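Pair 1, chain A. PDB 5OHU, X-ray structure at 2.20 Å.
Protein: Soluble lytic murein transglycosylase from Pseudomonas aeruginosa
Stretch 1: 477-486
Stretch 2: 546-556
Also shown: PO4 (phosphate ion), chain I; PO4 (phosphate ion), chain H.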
# COMPACT_ATOMS: atom_id res chain seq x y z
N ALA A 477 12.92 -2.01 22.13
CA ALA A 477 14.18 -1.28 22.09
C ALA A 477 13.99 0.16 22.55
O ALA A 477 12.96 0.78 22.30
CB ALA A 477 14.76 -1.31 20.68
N HIS A 478 15.01 0.69 23.22
CA HIS A 478 15.02 2.07 23.71
C HIS A 478 13.94 2.31 24.75
O HIS A 478 13.46 3.44 24.92
CB HIS A 478 14.90 3.07 22.55
CG HIS A 478 15.85 2.77 21.44
ND1 HIS A 478 17.20 3.07 21.51
CD2 HIS A 478 15.66 2.18 20.24
CE1 HIS A 478 17.79 2.68 20.40
NE2 HIS A 478 16.89 2.13 19.61
N ARG A 479 13.61 1.24 25.47
CA ARG A 479 12.57 1.26 26.49
C ARG A 479 12.78 2.36 27.53
O ARG A 479 11.81 3.04 27.92
CB ARG A 479 12.54 -0.11 27.18
CG ARG A 479 11.60 -0.21 28.36
CD ARG A 479 11.60 -1.62 28.93
NE ARG A 479 10.71 -1.74 30.07
CZ ARG A 479 10.21 -2.89 30.51
NH1 ARG A 479 10.52 -4.02 29.89
NH2 ARG A 479 9.40 -2.90 31.57
N ALA A 480 14.01 2.54 28.01
CA ALA A 480 14.24 3.46 29.12
C ALA A 480 13.93 4.90 28.71
O ALA A 480 13.25 5.63 29.45
CB ALA A 480 15.69 3.34 29.62
N THR A 481 14.40 5.31 27.53
CA THR A 481 14.07 6.64 27.03
C THR A 481 12.59 6.77 26.69
O THR A 481 11.98 7.82 26.92
CB THR A 481 14.93 6.97 25.80
OG1 THR A 481 16.31 6.83 26.14
CG2 THR A 481 14.65 8.40 25.33
N LEU A 482 11.97 5.72 26.12
CA LEU A 482 10.55 5.80 25.81
C LEU A 482 9.71 6.05 27.06
O LEU A 482 8.82 6.91 27.06
CB LEU A 482 10.09 4.54 25.09
CG LEU A 482 10.48 4.36 23.62
CD1 LEU A 482 9.83 3.13 23.04
CD2 LEU A 482 9.97 5.53 22.81
N VAL A 483 9.99 5.31 28.14
CA VAL A 483 9.22 5.44 29.37
C VAL A 483 9.49 6.80 30.03
O VAL A 483 8.55 7.48 30.49
CB VAL A 483 9.55 4.26 30.31
CG1 VAL A 483 8.90 4.43 31.68
CG2 VAL A 483 9.08 2.94 29.66
N ARG A 484 10.75 7.24 30.05
CA ARG A 484 11.09 8.52 30.64
C ARG A 484 10.40 9.68 29.92
O ARG A 484 9.78 10.54 30.56
CB ARG A 484 12.61 8.70 30.63
CG ARG A 484 13.04 10.08 31.09
CD ARG A 484 14.53 10.23 31.07
NE ARG A 484 15.16 9.07 31.70
CZ ARG A 484 16.06 8.28 31.12
NH1 ARG A 484 16.45 8.54 29.88
NH2 ARG A 484 16.56 7.25 31.80
N GLU A 485 10.49 9.73 28.60
CA GLU A 485 9.90 10.87 27.90
C GLU A 485 8.39 10.81 27.96
O GLU A 485 7.73 11.85 28.05
CB GLU A 485 10.40 10.97 26.46
CG GLU A 485 11.93 10.97 26.39
CD GLU A 485 12.53 12.27 26.87
OE1 GLU A 485 11.87 13.33 26.71
OE2 GLU A 485 13.65 12.23 27.46
N ALA A 486 7.81 9.61 27.91
CA ALA A 486 6.37 9.52 28.14
C ALA A 486 6.01 10.12 29.49
O ALA A 486 5.04 10.88 29.61
CB ALA A 486 5.90 8.08 28.06
N VAL A 546 19.25 9.63 15.43
CA VAL A 546 19.71 9.22 16.75
C VAL A 546 18.46 8.90 17.58
O VAL A 546 17.64 9.79 17.81
CB VAL A 546 20.56 10.30 17.42
CG1 VAL A 546 20.88 9.89 18.86
CG2 VAL A 546 21.83 10.54 16.61
N PRO A 547 18.29 7.65 18.03
CA PRO A 547 17.03 7.27 18.69
C PRO A 547 16.59 8.22 19.80
O PRO A 547 15.43 8.66 19.81
CB PRO A 547 17.33 5.87 19.23
CG PRO A 547 18.40 5.33 18.29
CD PRO A 547 19.23 6.52 17.90
N ASP A 548 17.48 8.59 20.72
CA ASP A 548 17.05 9.39 21.86
C ASP A 548 16.61 10.79 21.43
O ASP A 548 15.70 11.36 22.04
CB ASP A 548 18.16 9.48 22.90
CG ASP A 548 18.32 8.19 23.68
OD1 ASP A 548 17.51 7.26 23.48
OD2 ASP A 548 19.25 8.12 24.51
N VAL A 549 17.26 11.36 20.41
CA VAL A 549 16.83 12.66 19.90
C VAL A 549 15.45 12.54 19.25
O VAL A 549 14.58 13.40 19.43
CB VAL A 549 17.86 13.23 18.91
CG1 VAL A 549 17.33 14.51 18.28
CG2 VAL A 549 19.21 13.48 19.60
N ASN A 550 15.24 11.46 18.50
CA ASN A 550 13.94 11.23 17.87
C ASN A 550 12.84 11.09 18.91
O ASN A 550 11.76 11.70 18.79
CB ASN A 550 14.02 9.97 17.01
CG ASN A 550 12.92 9.91 15.98
OD1 ASN A 550 11.86 9.33 16.23
ND2 ASN A 550 13.18 10.50 14.81
N ILE A 551 13.08 10.27 19.93
CA ILE A 551 12.06 10.01 20.94
C ILE A 551 11.74 11.27 21.73
O ILE A 551 10.58 11.54 22.07
CB ILE A 551 12.52 8.87 21.86
CG1 ILE A 551 12.63 7.58 21.05
CG2 ILE A 551 11.57 8.72 23.06
CD1 ILE A 551 13.28 6.43 21.84
N ARG A 552 12.76 12.07 22.04
CA ARG A 552 12.53 13.28 22.83
C ARG A 552 11.66 14.27 22.07
O ARG A 552 10.70 14.82 22.62
CB ARG A 552 13.86 13.92 23.22
CG ARG A 552 14.59 13.19 24.32
CD ARG A 552 16.00 13.69 24.46
NE ARG A 552 16.04 15.02 25.05
CZ ARG A 552 17.12 15.78 25.08
NH1 ARG A 552 18.25 15.35 24.52
NH2 ARG A 552 17.07 16.98 25.66
N LEU A 553 11.98 14.51 20.80
CA LEU A 553 11.15 15.39 19.97
C LEU A 553 9.83 14.74 19.62
O LEU A 553 8.80 15.41 19.60
CB LEU A 553 11.89 15.80 18.71
CG LEU A 553 13.16 16.57 19.05
CD1 LEU A 553 14.09 16.81 17.84
CD2 LEU A 553 12.75 17.90 19.67
N GLY A 554 9.83 13.43 19.34
CA GLY A 554 8.57 12.78 19.00
C GLY A 554 7.59 12.75 20.17
O GLY A 554 6.39 12.94 19.98
N ALA A 555 8.09 12.49 21.38
CA ALA A 555 7.22 12.49 22.56
C ALA A 555 6.64 13.87 22.80
O ALA A 555 5.46 14.00 23.12
CB ALA A 555 7.99 12.03 23.80
N ALA A 556 7.47 14.91 22.66
CA ALA A 556 6.98 16.27 22.84
C ALA A 556 5.90 16.61 21.81
O ALA A 556 4.81 17.07 22.18
CB ALA A 556 8.15 17.26 22.74
P PO4 I . 18.59 4.08 24.66
O1 PO4 I . 19.64 5.02 25.19
O2 PO4 I . 19.15 2.67 24.59
O3 PO4 I . 18.22 4.52 23.26
O4 PO4 I . 17.37 4.10 25.56
P PO4 H . 17.17 0.25 16.33
O1 PO4 H . 18.44 0.91 16.81
O2 PO4 H . 15.99 0.87 17.05
O3 PO4 H . 17.03 0.43 14.84
O4 PO4 H . 17.22 -1.22 16.63
O HOH W 1 9.95 14.69 25.24

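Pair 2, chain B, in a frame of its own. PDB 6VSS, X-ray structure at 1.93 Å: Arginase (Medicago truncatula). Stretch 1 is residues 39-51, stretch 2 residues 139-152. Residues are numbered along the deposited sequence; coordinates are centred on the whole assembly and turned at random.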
# COMPACT_ATOMS: atom_id res chain seq x y z
N ALA B 39 26.54 22.13 -18.60
CA ALA B 39 26.29 20.91 -17.83
C ALA B 39 27.64 20.31 -17.46
O ALA B 39 27.84 19.89 -16.29
CB ALA B 39 25.47 19.96 -18.63
N LEU B 40 28.55 20.22 -18.43
CA LEU B 40 29.79 19.44 -18.23
C LEU B 40 30.69 20.23 -17.29
O LEU B 40 31.28 19.63 -16.35
CB LEU B 40 30.46 19.12 -19.56
CG LEU B 40 29.72 18.13 -20.48
CD1 LEU B 40 30.34 18.15 -21.87
CD2 LEU B 40 29.71 16.73 -19.93
N THR B 41 30.77 21.55 -17.50
CA THR B 41 31.44 22.48 -16.56
C THR B 41 30.89 22.26 -15.14
O THR B 41 31.68 22.23 -14.24
CB THR B 41 31.28 23.90 -17.08
OG1 THR B 41 31.79 23.88 -18.41
CG2 THR B 41 32.01 24.92 -16.24
N PHE B 42 29.58 22.09 -14.92
CA PHE B 42 29.05 21.88 -13.54
C PHE B 42 29.70 20.61 -12.97
O PHE B 42 30.25 20.65 -11.82
CB PHE B 42 27.53 21.74 -13.49
CG PHE B 42 26.98 21.49 -12.11
CD1 PHE B 42 26.86 22.53 -11.20
CD2 PHE B 42 26.58 20.24 -11.72
CE1 PHE B 42 26.35 22.32 -9.93
CE2 PHE B 42 26.07 20.03 -10.46
CZ PHE B 42 25.97 21.06 -9.56
N ILE B 43 29.64 19.52 -13.75
CA ILE B 43 30.25 18.20 -13.38
C ILE B 43 31.75 18.44 -13.19
O ILE B 43 32.29 17.94 -12.22
CB ILE B 43 29.96 17.04 -14.37
CG1 ILE B 43 28.47 16.75 -14.62
CG2 ILE B 43 30.70 15.77 -13.95
CD1 ILE B 43 27.73 16.09 -13.48
N ARG B 44 32.40 19.20 -14.07
CA ARG B 44 33.87 19.44 -13.95
C ARG B 44 34.12 20.00 -12.55
O ARG B 44 35.02 19.49 -11.89
CB ARG B 44 34.43 20.37 -15.05
CG ARG B 44 35.95 20.55 -14.98
CD ARG B 44 36.64 21.19 -16.20
NE ARG B 44 36.04 20.77 -17.47
CZ ARG B 44 35.27 21.53 -18.28
NH1 ARG B 44 34.72 21.01 -19.36
NH2 ARG B 44 35.04 22.82 -18.01
N GLU B 45 33.36 21.00 -12.13
CA GLU B 45 33.62 21.76 -10.87
C GLU B 45 33.29 20.89 -9.65
O GLU B 45 33.98 21.00 -8.63
CB GLU B 45 32.80 23.05 -10.82
CG GLU B 45 33.18 24.06 -11.91
CD GLU B 45 34.59 24.57 -11.74
OE1 GLU B 45 35.06 24.57 -10.58
OE2 GLU B 45 35.23 24.95 -12.78
N ARG B 46 32.27 20.04 -9.75
CA ARG B 46 32.00 19.16 -8.58
C ARG B 46 33.13 18.15 -8.50
O ARG B 46 33.58 17.87 -7.37
CB ARG B 46 30.60 18.58 -8.68
CG ARG B 46 29.54 19.63 -8.40
CD ARG B 46 29.20 19.70 -6.92
NE ARG B 46 28.83 18.43 -6.31
CZ ARG B 46 28.96 18.16 -5.02
NH1 ARG B 46 29.36 19.09 -4.16
NH2 ARG B 46 28.60 16.96 -4.58
N ALA B 47 33.59 17.61 -9.63
CA ALA B 47 34.67 16.60 -9.58
C ALA B 47 35.97 17.26 -9.06
O ALA B 47 36.79 16.61 -8.32
CB ALA B 47 34.85 15.91 -10.91
N LYS B 48 36.18 18.52 -9.40
CA LYS B 48 37.42 19.26 -9.03
C LYS B 48 37.41 19.40 -7.51
O LYS B 48 38.43 19.11 -6.87
CB LYS B 48 37.44 20.60 -9.78
CG LYS B 48 38.33 21.70 -9.22
CD LYS B 48 38.30 22.98 -10.08
CE LYS B 48 39.40 23.95 -9.74
NZ LYS B 48 39.12 24.63 -8.46
N PHE B 49 36.29 19.87 -6.96
CA PHE B 49 36.08 19.98 -5.50
C PHE B 49 36.49 18.64 -4.82
O PHE B 49 37.47 18.62 -4.04
CB PHE B 49 34.65 20.42 -5.25
CG PHE B 49 34.22 20.31 -3.80
CD1 PHE B 49 35.11 20.57 -2.78
CD2 PHE B 49 32.92 19.97 -3.47
CE1 PHE B 49 34.71 20.47 -1.46
CE2 PHE B 49 32.53 19.85 -2.16
CZ PHE B 49 33.42 20.11 -1.15
N LYS B 50 35.81 17.54 -5.18
CA LYS B 50 35.97 16.23 -4.48
C LYS B 50 37.38 15.69 -4.71
O LYS B 50 37.93 15.15 -3.74
CB LYS B 50 34.81 15.32 -4.88
CG LYS B 50 33.46 15.84 -4.40
CD LYS B 50 33.47 16.16 -2.95
CE LYS B 50 32.12 16.48 -2.37
NZ LYS B 50 31.20 15.32 -2.42
N GLY B 51 38.01 15.94 -5.86
CA GLY B 51 39.39 15.50 -6.10
C GLY B 51 40.41 16.18 -5.18
O GLY B 51 41.28 15.51 -4.63
N SER B 139 29.49 9.88 -21.43
CA SER B 139 30.91 9.44 -21.50
C SER B 139 31.82 10.57 -20.98
O SER B 139 32.76 10.28 -20.21
CB SER B 139 31.34 9.03 -22.90
OG SER B 139 30.64 7.87 -23.32
N GLU B 140 31.64 11.80 -21.49
CA GLU B 140 32.47 12.96 -21.06
C GLU B 140 32.34 13.11 -19.56
O GLU B 140 33.36 13.24 -18.89
CB GLU B 140 32.03 14.24 -21.74
CG GLU B 140 32.25 14.25 -23.24
CD GLU B 140 33.67 14.01 -23.71
OE1 GLU B 140 34.60 14.39 -22.98
OE2 GLU B 140 33.84 13.42 -24.79
N SER B 141 31.13 13.01 -19.02
CA SER B 141 30.87 13.07 -17.56
C SER B 141 31.75 12.06 -16.83
O SER B 141 32.47 12.47 -15.89
CB SER B 141 29.43 12.89 -17.26
OG SER B 141 28.74 14.02 -17.77
N VAL B 142 31.74 10.81 -17.27
CA VAL B 142 32.58 9.74 -16.66
C VAL B 142 34.05 10.16 -16.70
O VAL B 142 34.69 10.04 -15.67
CB VAL B 142 32.34 8.36 -17.31
CG1 VAL B 142 33.29 7.34 -16.73
CG2 VAL B 142 30.90 7.89 -17.15
N LYS B 143 34.51 10.71 -17.82
CA LYS B 143 35.94 11.04 -18.04
C LYS B 143 36.37 12.18 -17.11
O LYS B 143 37.52 12.12 -16.59
CB LYS B 143 36.18 11.38 -19.53
CG LYS B 143 36.06 10.21 -20.47
CD LYS B 143 36.47 10.51 -21.93
CE LYS B 143 36.42 9.24 -22.76
NZ LYS B 143 36.77 9.46 -24.18
N LEU B 144 35.47 13.16 -16.90
CA LEU B 144 35.69 14.29 -15.98
C LEU B 144 35.88 13.75 -14.55
O LEU B 144 36.78 14.29 -13.89
CB LEU B 144 34.55 15.33 -16.10
CG LEU B 144 34.53 16.12 -17.43
CD1 LEU B 144 33.22 16.87 -17.64
CD2 LEU B 144 35.69 17.12 -17.52
N VAL B 145 35.19 12.69 -14.12
CA VAL B 145 35.43 12.09 -12.75
C VAL B 145 36.79 11.36 -12.75
O VAL B 145 37.62 11.54 -11.84
CB VAL B 145 34.28 11.16 -12.32
CG1 VAL B 145 34.54 10.50 -10.97
CG2 VAL B 145 32.97 11.89 -12.29
N MET B 146 37.06 10.63 -13.81
CA MET B 146 38.26 9.76 -13.89
C MET B 146 39.50 10.65 -13.93
O MET B 146 40.53 10.19 -13.38
CB MET B 146 38.22 8.88 -15.14
CG MET B 146 37.13 7.86 -15.07
SD MET B 146 37.22 6.69 -16.43
CE MET B 146 38.63 5.75 -15.85
N ASP B 147 39.38 11.83 -14.52
CA ASP B 147 40.53 12.75 -14.67
C ASP B 147 40.92 13.30 -13.32
O ASP B 147 42.06 13.81 -13.23
CB ASP B 147 40.23 13.99 -15.53
CG ASP B 147 40.36 13.75 -17.01
OD1 ASP B 147 40.92 12.70 -17.40
OD2 ASP B 147 39.81 14.58 -17.76
N GLU B 148 40.01 13.28 -12.33
CA GLU B 148 40.29 13.77 -10.97
C GLU B 148 40.72 12.64 -10.04
O GLU B 148 40.03 12.42 -9.07
CB GLU B 148 39.04 14.47 -10.42
CG GLU B 148 38.85 15.85 -10.99
CD GLU B 148 39.91 16.84 -10.53
OE1 GLU B 148 40.55 16.61 -9.49
OE2 GLU B 148 40.09 17.83 -11.25
N ASP B 149 41.89 12.05 -10.28
CA ASP B 149 42.39 10.96 -9.41
C ASP B 149 42.50 11.54 -7.99
O ASP B 149 42.96 12.68 -7.87
CB ASP B 149 43.77 10.48 -9.87
CG ASP B 149 44.92 11.07 -9.07
OD1 ASP B 149 45.14 10.62 -7.93
OD2 ASP B 149 45.57 12.00 -9.59
N PRO B 150 42.08 10.82 -6.93
CA PRO B 150 41.93 9.37 -6.96
C PRO B 150 40.47 8.94 -7.17
O PRO B 150 40.15 7.83 -6.83
CB PRO B 150 42.36 9.01 -5.53
CG PRO B 150 41.83 10.15 -4.69
CD PRO B 150 41.82 11.36 -5.60
N LEU B 151 39.62 9.85 -7.68
CA LEU B 151 38.18 9.55 -7.86
C LEU B 151 38.03 8.42 -8.87
O LEU B 151 38.73 8.43 -9.92
CB LEU B 151 37.43 10.77 -8.39
CG LEU B 151 37.53 12.05 -7.56
CD1 LEU B 151 36.50 13.04 -8.07
CD2 LEU B 151 37.36 11.77 -6.08
N ARG B 152 37.09 7.52 -8.60
CA ARG B 152 36.68 6.42 -9.49
C ARG B 152 35.15 6.44 -9.60
O ARG B 152 34.48 6.52 -8.58
CB ARG B 152 37.27 5.08 -9.05
CG ARG B 152 38.77 4.97 -9.23
CD ARG B 152 39.25 3.54 -9.08
NE ARG B 152 40.69 3.53 -8.98
CZ ARG B 152 41.49 2.49 -9.18
NH1 ARG B 152 41.01 1.31 -9.48
NH2 ARG B 152 42.79 2.65 -9.06

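The sharpest difference lies in polarity: pair 1 places polar side chains in its contact, with a phosphate ion (chain I) touching both stretches and a water joining them, and a second phosphate held on A:His478, whereas pair 2 makes no hydrogen bond between its stretches and relies on packing alone. The backbones are nonetheless nearly the same. Fourteen central residues superpose with an RMSD of 0.4 Å, and in both pairs the helices run roughly parallel, crossing at -24° with axes 9.5 Å apart in pair 1 and at -21° and 9.1 Å in pair 2.

The constant element is a branched aliphatic residue on the second helix, A:Ile551 matched by B:Leu144. Each points toward the partner helix and has more area covered than any other residue of its pair. A:Ile551 meets A:Leu482 (CD1 to CD2, 3.6 Å), A:Thr481 (CG2 to CG2, 3.8 Å) and the CB of A:His478 (from CD1, 3.8 Å). At the matching positions B:Leu144 CD2 touches B:Arg44 NE at 3.7 Å, at the guanidinium edge. B:Leu144 CB lies 4.4 Å from B:Ile43 CG2, and B:Leu144 CD1 lies 4.0 Å from B:Leu40 CB. One knob thus accepts quite different neighbors.

At the N-terminal end, A:His478 and B:Leu40 match, their side-chain centers 1.0 Å apart. A:Pro547 CB sits over one face of the imidazole, 3.4 Å from A:His478 CE1. The phosphates meet the ring at its edge, near its plane: A:His478 ND1 donates to O3 of the chain I ion in a very short 2.5 Å bond, and NE2 to O2 of the chain H ion at 3.0 Å. Both ions probably come from the crystallization liquor. B:Leu40 instead lays its CD2 against B:Glu140 CB at 3.9 Å and B:Ser141 OG at 3.6 Å.

One turn on, A:Thr481 OG1 lies 2.9 Å from A:Asp548 OD1 and 3.0 Å from O4 of the chain I phosphate; which of them takes its proton is not settled. The matched B:Ile43 and B:Ser141 approach less closely, CG1 to OG at 4.2 Å.

The last matched contact trades sizes across the gap. In pair 1 the long residue is A:Glu485, whose CB packs on A:Ala555 CB at 3.7 Å and whose CD reaches A:Arg552 CG at 3.4 Å; a water donates to both A:Glu485 OE1 and A:Arg552 O. In pair 2 the small residue is B:Ala47 and the long one B:Glu148, with CB to CG at 4.0 Å. At this one place the long and the small residue change sides, the glutamate of pair 2 coming from the loop that follows its second helix.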